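Local coordinates for acetylated cis-Golgi protein, involved in ER-to-Golgi transport (Saccharomyces cerevisiae, PDB 6G8Y) that probably takes part in ER-to-Golgi vesicle transport as a yeast homolog of the Golgi protein GRASP65 whose PDZ domain is likely to bind partner proteins, at residues I18-E23 / L72-W77; E23-F26 / F31-Y34; V36-D41 / R58-I63. All blocks are in the same frame, centred on the assembly; numbering follows the deposited sequence.

Contact 1: residues I18-E23 / L72-W77; sequences IVWVDE and LKVNIW
Trp-20 leans its indole against the tip of Ile-76, and a single methyl group carries most of the contact. Ile-76 CD1 lies 3.6 Å from Trp-20 CB and equally near Trp-20 CG, so it nestles where the side chain leaves its first carbon. It stands 3.5 Å above the plane of the indole, displaced toward the rim rather than centred. Trp-20 CD2 is 3.8 Å from Ile-76 CD1. Two torsions produce this meeting. In Trp-20 the ring is swung anti to the backbone N (chi1 178°), which carries it across to strand 71-78. In Ile-76 the longer branch is stretched out (chi2 173°), making CD1 the leading atom, and the two side chains cross at about a right angle. Two residues earlier on the same strand, and on the same side of it, Val-74 adds a looser touch: its CG1 is 4.4 Å from Trp-20 CE3, on the six-membered part of the indole. The interaction is entirely apolar, an indole against two branched aliphatic side chains, and it buries 126 Å² in all. Strands 19-20 and 71-78 are not partners in the sheet. Both pair with strand 33-38, which runs between them; Trp-20 is tied by its backbone to Asp-33, while Ile-35 touches Val-74 and Ile-76. Trp-20 therefore reaches past the intervening strand. Arg-85 of strand 83-90, the other partner of strand 71-78, touches both Trp-20 and Ile-76, so the contact brings together side chains from four strands.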
loop_
_atom_site.group_PDB
_atom_site.type_symbol
_atom_site.label_atom_id
_atom_site.label_comp_id
_atom_site.label_asym_id
_atom_site.label_seq_id
_atom_site.Cartn_x
_atom_site.Cartn_y
_atom_site.Cartn_z
ATOM N N ILE A 18 1.636 -4.773 -1.083
ATOM C CA ILE A 18 1.354 -4.101 -2.336
ATOM C C ILE A 18 2.409 -3.011 -2.507
ATOM O O ILE A 18 2.762 -2.300 -1.541
ATOM C CB ILE A 18 -0.070 -3.521 -2.336
ATOM C CG1 ILE A 18 -1.065 -4.619 -1.931
ATOM C CG2 ILE A 18 -0.412 -2.934 -3.711
ATOM C CD1 ILE A 18 -2.493 -4.189 -1.715
ATOM N N VAL A 19 2.943 -2.902 -3.718
ATOM C CA VAL A 19 3.945 -1.880 -4.043
ATOM C C VAL A 19 3.516 -1.041 -5.241
ATOM O O VAL A 19 2.660 -1.481 -6.010
ATOM C CB VAL A 19 5.328 -2.517 -4.312
ATOM C CG1 VAL A 19 5.790 -3.252 -3.049
ATOM C CG2 VAL A 19 5.297 -3.451 -5.522
ATOM N N TRP A 20 4.124 0.137 -5.395
ATOM C CA TRP A 20 3.942 1.027 -6.543
ATOM C C TRP A 20 5.175 0.899 -7.418
ATOM O O TRP A 20 6.278 1.167 -6.945
ATOM C CB TRP A 20 3.828 2.482 -6.056
ATOM C CG TRP A 20 3.686 3.479 -7.140
ATOM C CD1 TRP A 20 4.686 4.072 -7.833
ATOM C CD2 TRP A 20 2.466 4.007 -7.649
ATOM N NE1 TRP A 20 4.168 4.939 -8.748
ATOM C CE2 TRP A 20 2.804 4.905 -8.681
ATOM C CE3 TRP A 20 1.124 3.774 -7.372
ATOM C CZ2 TRP A 20 1.846 5.599 -9.399
ATOM C CZ3 TRP A 20 0.171 4.463 -8.085
ATOM C CH2 TRP A 20 0.536 5.355 -9.095
ATOM N N VAL A 21 5.013 0.551 -8.682
ATOM C CA VAL A 21 6.154 0.348 -9.580
ATOM C C VAL A 21 6.003 1.311 -10.728
ATOM O O VAL A 21 4.945 1.417 -11.320
ATOM C CB VAL A 21 6.247 -1.106 -10.092
ATOM C CG1 VAL A 21 6.411 -2.091 -8.957
ATOM C CG2 VAL A 21 5.032 -1.509 -10.927
ATOM N N ASP A 22 7.053 2.048 -11.039
ATOM C CA ASP A 22 6.983 2.928 -12.184
ATOM C C ASP A 22 7.547 2.163 -13.372
ATOM O O ASP A 22 7.974 1.006 -13.260
ATOM C CB ASP A 22 7.648 4.289 -11.889
ATOM C CG ASP A 22 9.153 4.274 -12.030
ATOM O OD1 ASP A 22 9.775 3.218 -11.841
ATOM O OD2 ASP A 22 9.720 5.344 -12.333
ATOM N N GLU A 23 7.584 2.818 -14.512
ATOM C CA GLU A 23 7.907 2.132 -15.749
ATOM C C GLU A 23 9.370 1.669 -15.759
ATOM O O GLU A 23 9.684 0.711 -16.437
ATOM C CB GLU A 23 7.604 3.018 -16.969
ATOM C CG GLU A 23 6.290 3.804 -16.904
ATOM C CD GLU A 23 6.395 5.146 -16.176
ATOM O OE1 GLU A 23 7.461 5.799 -16.254
ATOM O OE2 GLU A 23 5.414 5.551 -15.506
ATOM N N LEU A 72 -8.335 7.451 -6.981
ATOM C CA LEU A 72 -7.986 6.941 -5.644
ATOM C C LEU A 72 -6.614 7.493 -5.257
ATOM O O LEU A 72 -5.648 7.392 -6.053
ATOM C CB LEU A 72 -7.928 5.407 -5.670
ATOM C CG LEU A 72 -7.450 4.707 -4.395
ATOM C CD1 LEU A 72 -8.450 4.889 -3.286
ATOM C CD2 LEU A 72 -7.185 3.222 -4.636
ATOM N N LYS A 73 -6.532 7.997 -4.029
ATOM C CA LYS A 73 -5.287 8.410 -3.408
ATOM C C LYS A 73 -4.617 7.208 -2.778
ATOM O O LYS A 73 -5.206 6.503 -1.965
ATOM C CB LYS A 73 -5.571 9.464 -2.352
ATOM C CG LYS A 73 -4.371 10.150 -1.754
ATOM C CD LYS A 73 -4.901 11.408 -1.047
ATOM C CE LYS A 73 -4.120 11.777 0.154
ATOM N NZ LYS A 73 -4.961 12.658 1.005
ATOM N N VAL A 74 -3.371 6.986 -3.169
ATOM C CA VAL A 74 -2.552 5.865 -2.724
ATOM C C VAL A 74 -1.428 6.454 -1.883
ATOM O O VAL A 74 -0.653 7.294 -2.370
ATOM C CB VAL A 74 -1.983 5.114 -3.946
ATOM C CG1 VAL A 74 -1.125 3.930 -3.536
ATOM C CG2 VAL A 74 -3.147 4.676 -4.839
ATOM N N ASN A 75 -1.340 6.021 -0.635
ATOM C CA ASN A 75 -0.308 6.473 0.293
ATOM C C ASN A 75 0.905 5.590 0.196
ATOM O O ASN A 75 0.804 4.373 0.409
ATOM C CB ASN A 75 -0.824 6.495 1.735
ATOM C CG ASN A 75 -2.141 7.236 1.871
ATOM O OD1 ASN A 75 -3.154 6.631 2.147
ATOM N ND2 ASN A 75 -2.131 8.571 1.669
ATOM N N ILE A 76 2.061 6.206 -0.087
ATOM C CA ILE A 76 3.289 5.473 -0.325
ATOM C C ILE A 76 4.325 5.789 0.730
ATOM O O ILE A 76 4.402 6.916 1.198
ATOM C CB ILE A 76 3.808 5.793 -1.734
ATOM C CG1 ILE A 76 2.858 5.105 -2.743
ATOM C CG2 ILE A 76 5.250 5.344 -1.937
ATOM C CD1 ILE A 76 3.145 5.468 -4.159
ATOM N N TRP A 77 5.090 4.772 1.085
ATOM C CA TRP A 77 6.315 4.889 1.893
ATOM C C TRP A 77 7.466 4.455 1.002
ATOM O O TRP A 77 7.483 3.309 0.552
ATOM C CB TRP A 77 6.228 3.946 3.098
ATOM C CG TRP A 77 7.517 3.777 3.908
ATOM C CD1 TRP A 77 8.318 2.670 3.950
ATOM C CD2 TRP A 77 8.116 4.739 4.784
ATOM N NE1 TRP A 77 9.371 2.876 4.807
ATOM C CE2 TRP A 77 9.279 4.139 5.326
ATOM C CE3 TRP A 77 7.784 6.048 5.170
ATOM C CZ2 TRP A 77 10.117 4.804 6.231
ATOM C CZ3 TRP A 77 8.626 6.712 6.072
ATOM C CH2 TRP A 77 9.777 6.081 6.589
#

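Contact 2: residues E23-F26 / F31-Y34; sequences EMQF and FFDY
Gln-25 reaches over to the backbone of Phe-31, and the polar part of the contact is the approach of its side-chain amide to the Phe-31 carbonyl. Phe-31 O is 2.8 Å from Gln-25 NE2 and 3.0 Å from Gln-25 CD. Which end of this amide is nitrogen and which oxygen is uncertain, and the nature of the approach stays undecided. The reach comes from an extended chain: CG stands anti to the backbone N (chi1 -160°), the chain continues outstretched beyond it, and Gln-25 CG itself passes 3.3 Å from Phe-31 O. The end of the amide also makes a marginal approach to the ring of Phe-32, beside which lies a bound 1,2-ethanediol, probably from the crystallisation liquor. Other polar bonds lie nearby. Asp-22 OD1 accepts weak hydrogen bonds from Met-24 N and Gln-25 N, and Asp-33 forms a salt bridge with Arg-85. Residues 23-26 have helical backbone angles without the regular bonds of a helix. A short connection of this sort, leaving strand 19-20 and entering strand 33-38, is consistent with the loop between the first two strands of canonical PDZ domains.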
loop_
_atom_site.group_PDB
_atom_site.type_symbol
_atom_site.label_atom_id
_atom_site.label_comp_id
_atom_site.label_asym_id
_atom_site.label_seq_id
_atom_site.Cartn_x
_atom_site.Cartn_y
_atom_site.Cartn_z
ATOM N N GLU A 23 7.584 2.818 -14.512
ATOM C CA GLU A 23 7.907 2.132 -15.749
ATOM C C GLU A 23 9.370 1.669 -15.759
ATOM O O GLU A 23 9.684 0.711 -16.437
ATOM C CB GLU A 23 7.604 3.018 -16.969
ATOM C CG GLU A 23 6.290 3.804 -16.904
ATOM C CD GLU A 23 6.395 5.146 -16.176
ATOM O OE1 GLU A 23 7.461 5.799 -16.254
ATOM O OE2 GLU A 23 5.414 5.551 -15.506
ATOM N N MET A 24 10.239 2.342 -14.990
ATOM C CA MET A 24 11.681 2.071 -14.928
ATOM C C MET A 24 12.126 1.240 -13.714
ATOM O O MET A 24 13.249 0.740 -13.663
ATOM C CB MET A 24 12.446 3.389 -14.928
ATOM C CG MET A 24 11.983 4.368 -15.991
ATOM S SD MET A 24 11.949 3.668 -17.656
ATOM C CE MET A 24 13.719 3.591 -17.943
ATOM N N GLN A 25 11.261 1.052 -12.735
ATOM C CA GLN A 25 11.684 0.272 -11.588
ATOM C C GLN A 25 11.937 -1.196 -11.977
ATOM O O GLN A 25 12.812 -1.852 -11.399
ATOM C CB GLN A 25 10.686 0.398 -10.457
ATOM C CG GLN A 25 11.265 0.019 -9.111
ATOM C CD GLN A 25 10.210 -0.488 -8.176
ATOM O OE1 GLN A 25 9.053 -0.099 -8.264
ATOM N NE2 GLN A 25 10.603 -1.345 -7.257
ATOM N N PHE A 26 11.229 -1.669 -13.005
ATOM C CA PHE A 26 11.390 -3.015 -13.523
ATOM C C PHE A 26 12.782 -3.230 -14.137
ATOM O O PHE A 26 13.356 -4.305 -14.001
ATOM C CB PHE A 26 10.294 -3.341 -14.563
ATOM C CG PHE A 26 8.880 -3.414 -14.009
ATOM C CD1 PHE A 26 8.587 -4.185 -12.885
ATOM C CD2 PHE A 26 7.818 -2.781 -14.676
ATOM C CE1 PHE A 26 7.290 -4.273 -12.393
ATOM C CE2 PHE A 26 6.508 -2.877 -14.197
ATOM C CZ PHE A 26 6.244 -3.628 -13.055
ATOM N N PHE A 31 14.361 2.028 -6.444
ATOM C CA PHE A 31 13.310 2.676 -5.641
ATOM C C PHE A 31 12.341 1.599 -5.179
ATOM O O PHE A 31 11.915 0.774 -5.987
ATOM C CB PHE A 31 12.537 3.721 -6.453
ATOM C CG PHE A 31 13.325 4.968 -6.767
ATOM C CD1 PHE A 31 13.898 5.726 -5.744
ATOM C CD2 PHE A 31 13.470 5.406 -8.088
ATOM C CE1 PHE A 31 14.618 6.881 -6.031
ATOM C CE2 PHE A 31 14.186 6.563 -8.381
ATOM C CZ PHE A 31 14.761 7.301 -7.351
ATOM N N PHE A 32 11.989 1.613 -3.893
ATOM C CA PHE A 32 11.126 0.570 -3.306
ATOM C C PHE A 32 9.954 1.206 -2.582
ATOM O O PHE A 32 10.019 1.522 -1.400
ATOM C CB PHE A 32 11.971 -0.312 -2.404
ATOM C CG PHE A 32 13.155 -0.880 -3.113
ATOM C CD1 PHE A 32 12.985 -1.886 -4.051
ATOM C CD2 PHE A 32 14.433 -0.351 -2.908
ATOM C CE1 PHE A 32 14.073 -2.393 -4.748
ATOM C CE2 PHE A 32 15.525 -0.859 -3.593
ATOM C CZ PHE A 32 15.346 -1.879 -4.515
ATOM N N ASP A 33 8.889 1.416 -3.339
ATOM C CA ASP A 33 7.756 2.234 -2.925
ATOM C C ASP A 33 6.642 1.294 -2.463
ATOM O O ASP A 33 5.938 0.701 -3.279
ATOM C CB ASP A 33 7.276 3.093 -4.090
ATOM C CG ASP A 33 8.216 4.253 -4.416
ATOM O OD1 ASP A 33 8.947 4.720 -3.529
ATOM O OD2 ASP A 33 8.185 4.728 -5.578
ATOM N N TYR A 34 6.486 1.164 -1.151
ATOM C CA TYR A 34 5.438 0.313 -0.589
ATOM C C TYR A 34 4.146 1.113 -0.498
ATOM O O TYR A 34 4.161 2.288 -0.133
ATOM C CB TYR A 34 5.805 -0.128 0.825
ATOM C CG TYR A 34 6.785 -1.247 0.864
ATOM C CD1 TYR A 34 6.356 -2.560 0.658
ATOM C CD2 TYR A 34 8.123 -1.018 1.150
ATOM C CE1 TYR A 34 7.230 -3.618 0.724
ATOM C CE2 TYR A 34 9.022 -2.081 1.208
ATOM C CZ TYR A 34 8.560 -3.378 0.998
ATOM O OH TYR A 34 9.413 -4.449 1.060
#

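Contact 3: residues V36-D41 / R58-I63; sequences VGFNDD and RRITSI
The ring of Phe-38 meets Ile-60 obliquely, with Ile-60 CG2 4.1 Å from Phe-38 CE2; the two side chains cross at about a right angle. Beyond these segments, Phe-64 of the same helix packs edge-to-face with the Phe-38 ring, and Val-43 and Leu-72 touch the same phenylalanine from strands 41-47 and 71-78. At the root of the side chain, Phe-38 CB lies 4.1 Å from Ile-63 CG2, so one residue engages two positions three apart on the helix. The CB of Ile-63 points toward the strand, and its CG2 branch is the one placed anti to the backbone N. Phe-38 has its ring beside the backbone N (chi1 -65°), which directs the ring to Ile-60; CB, fixed by the backbone, meets Ile-63. Burial amounts to 149 Å².

Local backbone bonds shape both segments. Phe-38 begins a type I' turn that ends at Asp-41: Phe-38 N donates to Asp-41 O at 2.9 Å, and Asp-41 N returns a bond to Phe-38 O at 3.1 Å. Just before it, Val-36 and Gly-37 form a classic beta bulge opposite Asn-75. On the helix, Ile-63 N bonds to Arg-59 O at 3.0 Å. Asp-40, in the turn, is held by a salt bridge to Lys-73 and a hydrogen bond from Asn-75.

Chemically, the interface is carbon against carbon, and its cohesion probably comes mainly from dispersion and the exclusion of water. The opposite charges of Asp-41 and Arg-59 may add a mild attraction, but with Asp-41 OD2 6.3 Å from Arg-59 NH2 they make no direct ion pair.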
loop_
_atom_site.group_PDB
_atom_site.type_symbol
_atom_site.label_atom_id
_atom_site.label_comp_id
_atom_site.label_asym_id
_atom_site.label_seq_id
_atom_site.Cartn_x
_atom_site.Cartn_y
_atom_site.Cartn_z
ATOM N N VAL A 36 1.295 1.894 1.688
ATOM C CA VAL A 36 0.982 1.834 3.117
ATOM C C VAL A 36 -0.453 2.240 3.450
ATOM O O VAL A 36 -0.945 1.969 4.546
ATOM C CB VAL A 36 2.026 2.623 3.947
ATOM C CG1 VAL A 36 3.387 1.955 3.805
ATOM C CG2 VAL A 36 2.100 4.088 3.566
ATOM N N GLY A 37 -1.144 2.873 2.507
ATOM C CA GLY A 37 -2.512 3.247 2.738
ATOM C C GLY A 37 -3.261 3.485 1.445
ATOM O O GLY A 37 -2.664 3.695 0.385
ATOM N N PHE A 38 -4.579 3.495 1.580
ATOM C CA PHE A 38 -5.483 3.931 0.537
ATOM C C PHE A 38 -6.376 4.977 1.146
ATOM O O PHE A 38 -6.930 4.726 2.221
ATOM C CB PHE A 38 -6.352 2.777 0.018
ATOM C CG PHE A 38 -5.575 1.679 -0.683
ATOM C CD1 PHE A 38 -4.867 1.959 -1.836
ATOM C CD2 PHE A 38 -5.603 0.350 -0.239
ATOM C CE1 PHE A 38 -4.167 0.975 -2.491
ATOM C CE2 PHE A 38 -4.908 -0.646 -0.922
ATOM C CZ PHE A 38 -4.188 -0.326 -2.034
ATOM N N ASN A 39 -6.499 6.147 0.511
ATOM C CA ASN A 39 -7.415 7.178 1.005
ATOM C C ASN A 39 -7.144 7.535 2.484
ATOM O O ASN A 39 -8.086 7.741 3.245
ATOM C CB ASN A 39 -8.862 6.678 0.784
ATOM C CG ASN A 39 -9.908 7.765 0.948
ATOM O OD1 ASN A 39 -9.669 8.917 0.625
ATOM N ND2 ASN A 39 -11.089 7.385 1.435
ATOM N N ASP A 40 -5.863 7.577 2.866
ATOM C CA ASP A 40 -5.353 7.950 4.190
ATOM C C ASP A 40 -5.685 7.000 5.349
ATOM O O ASP A 40 -5.515 7.363 6.510
ATOM C CB ASP A 40 -5.748 9.403 4.539
ATOM C CG ASP A 40 -5.201 10.400 3.542
ATOM O OD1 ASP A 40 -4.029 10.252 3.134
ATOM O OD2 ASP A 40 -5.936 11.334 3.171
ATOM N N ASP A 41 -6.098 5.772 5.039
ATOM C CA ASP A 41 -6.237 4.702 6.026
ATOM C C ASP A 41 -5.221 3.604 5.683
ATOM O O ASP A 41 -4.970 3.340 4.493
ATOM C CB ASP A 41 -7.630 4.087 5.981
ATOM C CG ASP A 41 -8.741 5.104 6.175
ATOM O OD1 ASP A 41 -8.638 5.925 7.099
ATOM O OD2 ASP A 41 -9.717 5.066 5.396
ATOM N N ARG A 58 -11.283 -8.477 0.191
ATOM C CA ARG A 58 -12.686 -8.035 0.085
ATOM C C ARG A 58 -12.791 -6.553 0.469
ATOM O O ARG A 58 -13.481 -5.781 -0.203
ATOM C CB ARG A 58 -13.628 -8.862 0.966
ATOM C CG ARG A 58 -15.117 -8.530 0.766
ATOM C CD ARG A 58 -15.938 -8.644 2.060
ATOM N NE ARG A 58 -15.454 -7.685 3.061
ATOM C CZ ARG A 58 -15.738 -6.379 3.095
ATOM N NH1 ARG A 58 -16.556 -5.795 2.200
ATOM N NH2 ARG A 58 -15.182 -5.636 4.043
ATOM N N ARG A 59 -12.130 -6.151 1.553
ATOM C CA ARG A 59 -12.202 -4.754 2.007
ATOM C C ARG A 59 -11.577 -3.852 0.946
ATOM O O ARG A 59 -12.092 -2.769 0.672
ATOM C CB ARG A 59 -11.523 -4.577 3.366
ATOM C CG ARG A 59 -11.700 -3.233 4.023
ATOM C CD ARG A 59 -11.355 -3.333 5.506
ATOM N NE ARG A 59 -11.466 -2.044 6.171
ATOM C CZ ARG A 59 -10.910 -1.752 7.342
ATOM N NH1 ARG A 59 -10.193 -2.658 8.002
ATOM N NH2 ARG A 59 -11.076 -0.535 7.857
ATOM N N ILE A 60 -10.445 -4.275 0.366
ATOM C CA ILE A 60 -9.786 -3.484 -0.665
ATOM C C ILE A 60 -10.641 -3.371 -1.918
ATOM O O ILE A 60 -10.718 -2.313 -2.520
ATOM C CB ILE A 60 -8.375 -4.019 -0.971
ATOM C CG1 ILE A 60 -7.496 -3.842 0.276
ATOM C CG2 ILE A 60 -7.745 -3.267 -2.148
ATOM C CD1 ILE A 60 -6.195 -4.626 0.261
ATOM N N THR A 61 -11.322 -4.447 -2.289
ATOM C CA THR A 61 -12.273 -4.405 -3.394
ATOM C C THR A 61 -13.315 -3.307 -3.184
ATOM O O THR A 61 -13.611 -2.529 -4.095
ATOM C CB THR A 61 -12.990 -5.748 -3.589
ATOM O OG1 THR A 61 -12.051 -6.808 -3.778
ATOM C CG2 THR A 61 -13.941 -5.676 -4.790
ATOM N N SER A 62 -13.852 -3.229 -1.965
ATOM C CA SER A 62 -14.842 -2.206 -1.647
ATOM C C SER A 62 -14.264 -0.806 -1.746
ATOM O O SER A 62 -14.906 0.088 -2.267
ATOM C CB SER A 62 -15.409 -2.465 -0.260
ATOM O OG SER A 62 -16.062 -3.726 -0.221
ATOM N N ILE A 63 -13.049 -0.611 -1.251
ATOM C CA ILE A 63 -12.413 0.693 -1.325
ATOM C C ILE A 63 -12.253 1.102 -2.779
ATOM O O ILE A 63 -12.584 2.229 -3.170
ATOM C CB ILE A 63 -11.035 0.678 -0.631
ATOM C CG1 ILE A 63 -11.197 0.531 0.882
ATOM C CG2 ILE A 63 -10.244 1.945 -0.919
ATOM C CD1 ILE A 63 -9.954 0.067 1.604
#

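All three contacts lie on or beside strand 33-38: contacts 2 and 3 use its two halves, while contact 1 joins two of its neighbours in the antiparallel sheet, strands 19-20 and 71-78. Along the chain, contact 2 is complete before the residues of contact 3 begin, and both segments of contact 3 fall between those of contact 1. Contacts 1 and 2 share Glu-23 and lie about 9 Å apart between centres; contacts 1 and 3 are about 12 Å apart. Contacts 2 and 3, about 21 Å apart, fall on opposite sides of the chain's centre. One strand thus links a surface connection, a buried packing of side chains between strands and helix 57-66, consistent with the sheet-and-helix core of a PDZ domain.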